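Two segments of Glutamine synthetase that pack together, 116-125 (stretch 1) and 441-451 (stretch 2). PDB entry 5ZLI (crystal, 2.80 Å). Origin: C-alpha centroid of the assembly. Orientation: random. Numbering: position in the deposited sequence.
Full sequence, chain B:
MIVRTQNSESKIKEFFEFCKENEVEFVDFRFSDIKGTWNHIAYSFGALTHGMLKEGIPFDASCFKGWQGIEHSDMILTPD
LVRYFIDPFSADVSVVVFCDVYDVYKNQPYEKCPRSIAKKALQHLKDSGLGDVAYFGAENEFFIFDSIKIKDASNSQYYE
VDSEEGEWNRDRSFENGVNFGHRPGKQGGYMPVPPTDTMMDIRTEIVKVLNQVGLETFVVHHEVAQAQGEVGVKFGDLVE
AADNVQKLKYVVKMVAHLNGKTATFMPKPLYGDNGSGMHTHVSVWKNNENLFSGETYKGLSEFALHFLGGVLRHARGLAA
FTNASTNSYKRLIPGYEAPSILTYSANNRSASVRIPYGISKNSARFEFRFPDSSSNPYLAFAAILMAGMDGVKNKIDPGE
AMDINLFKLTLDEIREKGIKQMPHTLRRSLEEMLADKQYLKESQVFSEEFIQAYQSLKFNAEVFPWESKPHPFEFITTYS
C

Stretch 1 116-125: SIAKKALQHL
Stretch 2 441-451: KESQVFSEEFI

The centre of this contact is apolar, and Val445 and Ile117 bury the most surface in it. Stretch 1 is helical throughout, with phi/psi near -70/-35, and its residues Ile117, Lys120, Ala121 and His124 form the stripe that meets stretch 2. Stretch 2 crosses this stripe mainly as loop and turn, becoming helical at Glu448 after Ser447 at the N-cap. The register is set by Lys120 CA to Val445 CA, 5.5 Å, and His124 CA to Ser443 CA, 6.9 Å, so the chains run in opposite senses.

Val445 (phi/psi -66/-49, chi1 t) lies against the helix backbone. Its CG1 is 3.5 Å from Ala121 CA and 3.6 Å from Ala121 CB, while its CG2 is 3.6 Å from Lys120 O and 3.9 Å from His124 CB. The small side chain of Ala121 suits this place because it lets the branched valine come close to the helix.

Ile117 (chi1 m, chi2 t) starts sideways at CB, but its end comes nearer and serves two aromatic rings. Its CG2 sits over one face of Phe446, 4.0 Å from the ring centroid and 20° off the normal; Ile117 CD1 sits over one face of Phe450, 3.6 Å from that centroid and only 5° off the normal. Both are CH-pi contacts, which a branched aliphatic chain can make with two rings at once. Phe446 (phi/psi -109/95, chi1 m, chi2 66°) points away at CB, yet its ring returns to the isoleucine; Phe450 (chi1 t, chi2 81°) points toward stretch 1 from the new helix.

Farther out, Lys120 (m, t, p, p) combines an aliphatic stem with a charged end. Its CE is 3.4 Å from Gln444 O, and its NZ is 3.9 Å from Ser443 O, an approach without a hydrogen bond.

At the polar edge, His124 (chi1 t, chi2 -109°) points toward stretch 2. Its CD2 is 3.1 Å from Ser443 OG, a close contact made through carbon, and its CE1 is 4.2 Å from Glu442 OE2. The ring meets both atoms obliquely. Ser443 (54/29, chi1 m) and Gln444 (62/26) have positive phi and form a tight bend, supported by backbone hydrogen bonds from Gln444 N to Lys441 O, 3.0 Å, and from Val445 N to Glu442 O, 3.3 Å. Beyond the contact, a salt bridge from Lys441 NZ to Glu448 OE1, 2.6 Å, ties the bend to the following helix. No hydrogen bond crosses between the stretches.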

# COMPACT_ATOMS: atom_id res chain seq x y z
N SER B 116 -7.06 -58.20 2.51
CA SER B 116 -6.89 -59.65 2.57
C SER B 116 -7.10 -60.17 3.99
O SER B 116 -7.66 -61.26 4.20
CB SER B 116 -5.51 -60.06 2.06
OG SER B 116 -5.39 -59.94 0.66
N ILE B 117 -6.59 -59.44 4.98
CA ILE B 117 -6.89 -59.77 6.37
C ILE B 117 -8.40 -59.79 6.61
O ILE B 117 -8.92 -60.71 7.23
CB ILE B 117 -6.17 -58.79 7.32
CG1 ILE B 117 -4.64 -58.97 7.20
CG2 ILE B 117 -6.67 -58.91 8.79
CD1 ILE B 117 -3.80 -57.99 8.04
N ALA B 118 -9.13 -58.81 6.06
CA ALA B 118 -10.55 -58.68 6.36
C ALA B 118 -11.37 -59.83 5.81
O ALA B 118 -12.44 -60.10 6.33
CB ALA B 118 -11.13 -57.37 5.82
N LYS B 119 -10.89 -60.48 4.75
CA LYS B 119 -11.55 -61.70 4.31
C LYS B 119 -11.14 -62.86 5.20
O LYS B 119 -11.99 -63.57 5.74
CB LYS B 119 -11.18 -61.97 2.88
CG LYS B 119 -11.67 -60.90 1.97
CD LYS B 119 -11.40 -61.25 0.54
CE LYS B 119 -11.87 -60.12 -0.34
NZ LYS B 119 -11.62 -60.31 -1.79
N LYS B 120 -9.85 -62.96 5.52
CA LYS B 120 -9.40 -64.04 6.37
C LYS B 120 -10.05 -63.96 7.75
O LYS B 120 -10.28 -64.99 8.40
CB LYS B 120 -7.87 -64.01 6.43
CG LYS B 120 -7.25 -64.43 5.09
CD LYS B 120 -5.72 -64.37 5.05
CE LYS B 120 -5.09 -64.92 6.31
NZ LYS B 120 -5.57 -66.28 6.66
N ALA B 121 -10.43 -62.76 8.19
CA ALA B 121 -11.08 -62.60 9.49
C ALA B 121 -12.54 -62.97 9.44
O ALA B 121 -13.09 -63.45 10.44
CB ALA B 121 -10.94 -61.16 9.98
N LEU B 122 -13.22 -62.64 8.35
CA LEU B 122 -14.61 -63.05 8.17
C LEU B 122 -14.71 -64.51 7.76
O LEU B 122 -15.74 -65.14 8.00
CB LEU B 122 -15.31 -62.16 7.15
CG LEU B 122 -16.73 -62.54 6.72
CD1 LEU B 122 -17.72 -62.50 7.88
CD2 LEU B 122 -17.17 -61.61 5.59
N GLN B 123 -13.67 -65.08 7.16
CA GLN B 123 -13.78 -66.49 6.83
C GLN B 123 -13.44 -67.38 8.02
O GLN B 123 -14.01 -68.47 8.14
CB GLN B 123 -12.90 -66.80 5.62
CG GLN B 123 -13.64 -66.62 4.26
CD GLN B 123 -14.21 -65.20 3.97
OE1 GLN B 123 -14.29 -64.32 4.84
NE2 GLN B 123 -14.61 -64.98 2.72
N HIS B 124 -12.59 -66.91 8.94
CA HIS B 124 -12.35 -67.65 10.19
C HIS B 124 -13.62 -67.84 10.99
O HIS B 124 -13.69 -68.79 11.77
CB HIS B 124 -11.31 -66.95 11.08
CG HIS B 124 -11.22 -67.53 12.47
ND1 HIS B 124 -11.68 -66.87 13.59
CD2 HIS B 124 -10.75 -68.72 12.91
CE1 HIS B 124 -11.49 -67.62 14.65
NE2 HIS B 124 -10.93 -68.76 14.27
N LEU B 125 -14.63 -66.97 10.83
CA LEU B 125 -15.87 -67.15 11.57
C LEU B 125 -16.75 -68.23 10.94
O LEU B 125 -17.22 -69.14 11.63
CB LEU B 125 -16.64 -65.82 11.67
CG LEU B 125 -18.06 -65.76 12.28
CD1 LEU B 125 -18.10 -66.26 13.74
CD2 LEU B 125 -18.69 -64.37 12.14
N LYS B 441 -4.05 -63.99 16.30
CA LYS B 441 -3.23 -64.92 15.55
C LYS B 441 -3.93 -66.24 15.27
O LYS B 441 -3.38 -67.06 14.54
CB LYS B 441 -1.90 -65.15 16.25
CG LYS B 441 -0.98 -63.99 16.00
CD LYS B 441 0.48 -64.36 16.03
CE LYS B 441 1.05 -64.13 17.41
NZ LYS B 441 2.48 -64.52 17.50
N GLU B 442 -5.11 -66.44 15.85
CA GLU B 442 -5.91 -67.62 15.57
C GLU B 442 -6.06 -67.75 14.07
O GLU B 442 -6.39 -66.78 13.38
CB GLU B 442 -7.28 -67.45 16.23
CG GLU B 442 -7.28 -67.57 17.77
CD GLU B 442 -8.52 -66.94 18.44
OE1 GLU B 442 -8.81 -67.22 19.64
OE2 GLU B 442 -9.20 -66.12 17.78
N SER B 443 -5.77 -68.96 13.55
CA SER B 443 -5.92 -69.31 12.13
C SER B 443 -5.18 -68.33 11.21
O SER B 443 -5.58 -68.11 10.06
CB SER B 443 -7.39 -69.45 11.74
OG SER B 443 -8.06 -70.28 12.67
N GLN B 444 -4.09 -67.75 11.72
CA GLN B 444 -3.16 -66.97 10.92
C GLN B 444 -3.82 -65.74 10.28
O GLN B 444 -3.37 -65.23 9.24
CB GLN B 444 -2.49 -67.86 9.86
CG GLN B 444 -1.70 -69.03 10.47
CD GLN B 444 -0.62 -68.58 11.46
OE1 GLN B 444 0.25 -67.75 11.13
NE2 GLN B 444 -0.65 -69.12 12.68
N VAL B 445 -4.90 -65.26 10.92
CA VAL B 445 -5.65 -64.12 10.39
C VAL B 445 -4.77 -62.88 10.42
O VAL B 445 -4.61 -62.16 9.42
CB VAL B 445 -6.97 -63.91 11.18
CG1 VAL B 445 -7.74 -62.68 10.69
CG2 VAL B 445 -7.87 -65.13 11.09
N PHE B 446 -4.13 -62.64 11.56
CA PHE B 446 -3.11 -61.62 11.73
C PHE B 446 -1.81 -62.42 11.89
O PHE B 446 -1.48 -62.87 12.99
CB PHE B 446 -3.41 -60.73 12.96
CG PHE B 446 -4.60 -59.80 12.79
CD1 PHE B 446 -5.89 -60.29 12.67
CD2 PHE B 446 -4.44 -58.42 12.85
CE1 PHE B 446 -6.96 -59.46 12.55
CE2 PHE B 446 -5.52 -57.58 12.74
CZ PHE B 446 -6.78 -58.10 12.59
N SER B 447 -1.09 -62.61 10.81
CA SER B 447 0.20 -63.28 10.93
C SER B 447 1.18 -62.41 11.72
O SER B 447 1.06 -61.18 11.76
CB SER B 447 0.74 -63.63 9.56
OG SER B 447 1.37 -62.52 8.98
N GLU B 448 2.15 -63.05 12.37
CA GLU B 448 3.04 -62.28 13.24
C GLU B 448 3.92 -61.33 12.45
O GLU B 448 4.19 -60.22 12.91
CB GLU B 448 3.89 -63.21 14.09
CG GLU B 448 4.99 -62.50 14.90
CD GLU B 448 4.61 -62.05 16.29
OE1 GLU B 448 3.44 -62.27 16.70
OE2 GLU B 448 5.51 -61.49 16.97
N GLU B 449 4.38 -61.74 11.26
CA GLU B 449 5.12 -60.80 10.42
C GLU B 449 4.35 -59.49 10.28
O GLU B 449 4.88 -58.42 10.57
CB GLU B 449 5.45 -61.43 9.07
CG GLU B 449 6.85 -62.02 9.06
CD GLU B 449 7.02 -63.23 8.13
OE1 GLU B 449 7.92 -64.06 8.40
OE2 GLU B 449 6.26 -63.33 7.15
N PHE B 450 3.07 -59.58 9.92
CA PHE B 450 2.25 -58.37 9.82
C PHE B 450 2.26 -57.57 11.13
O PHE B 450 2.48 -56.36 11.10
CB PHE B 450 0.80 -58.70 9.42
CG PHE B 450 -0.16 -57.53 9.58
CD1 PHE B 450 -0.25 -56.54 8.62
CD2 PHE B 450 -0.93 -57.39 10.73
CE1 PHE B 450 -1.11 -55.46 8.78
CE2 PHE B 450 -1.77 -56.32 10.88
CZ PHE B 450 -1.85 -55.35 9.91
N ILE B 451 2.00 -58.21 12.27
CA ILE B 451 1.90 -57.49 13.54
C ILE B 451 3.17 -56.72 13.81
O ILE B 451 3.15 -55.60 14.32
CB ILE B 451 1.61 -58.45 14.72
CG1 ILE B 451 0.17 -58.97 14.72
CG2 ILE B 451 1.99 -57.79 16.06
CD1 ILE B 451 -0.05 -60.15 15.69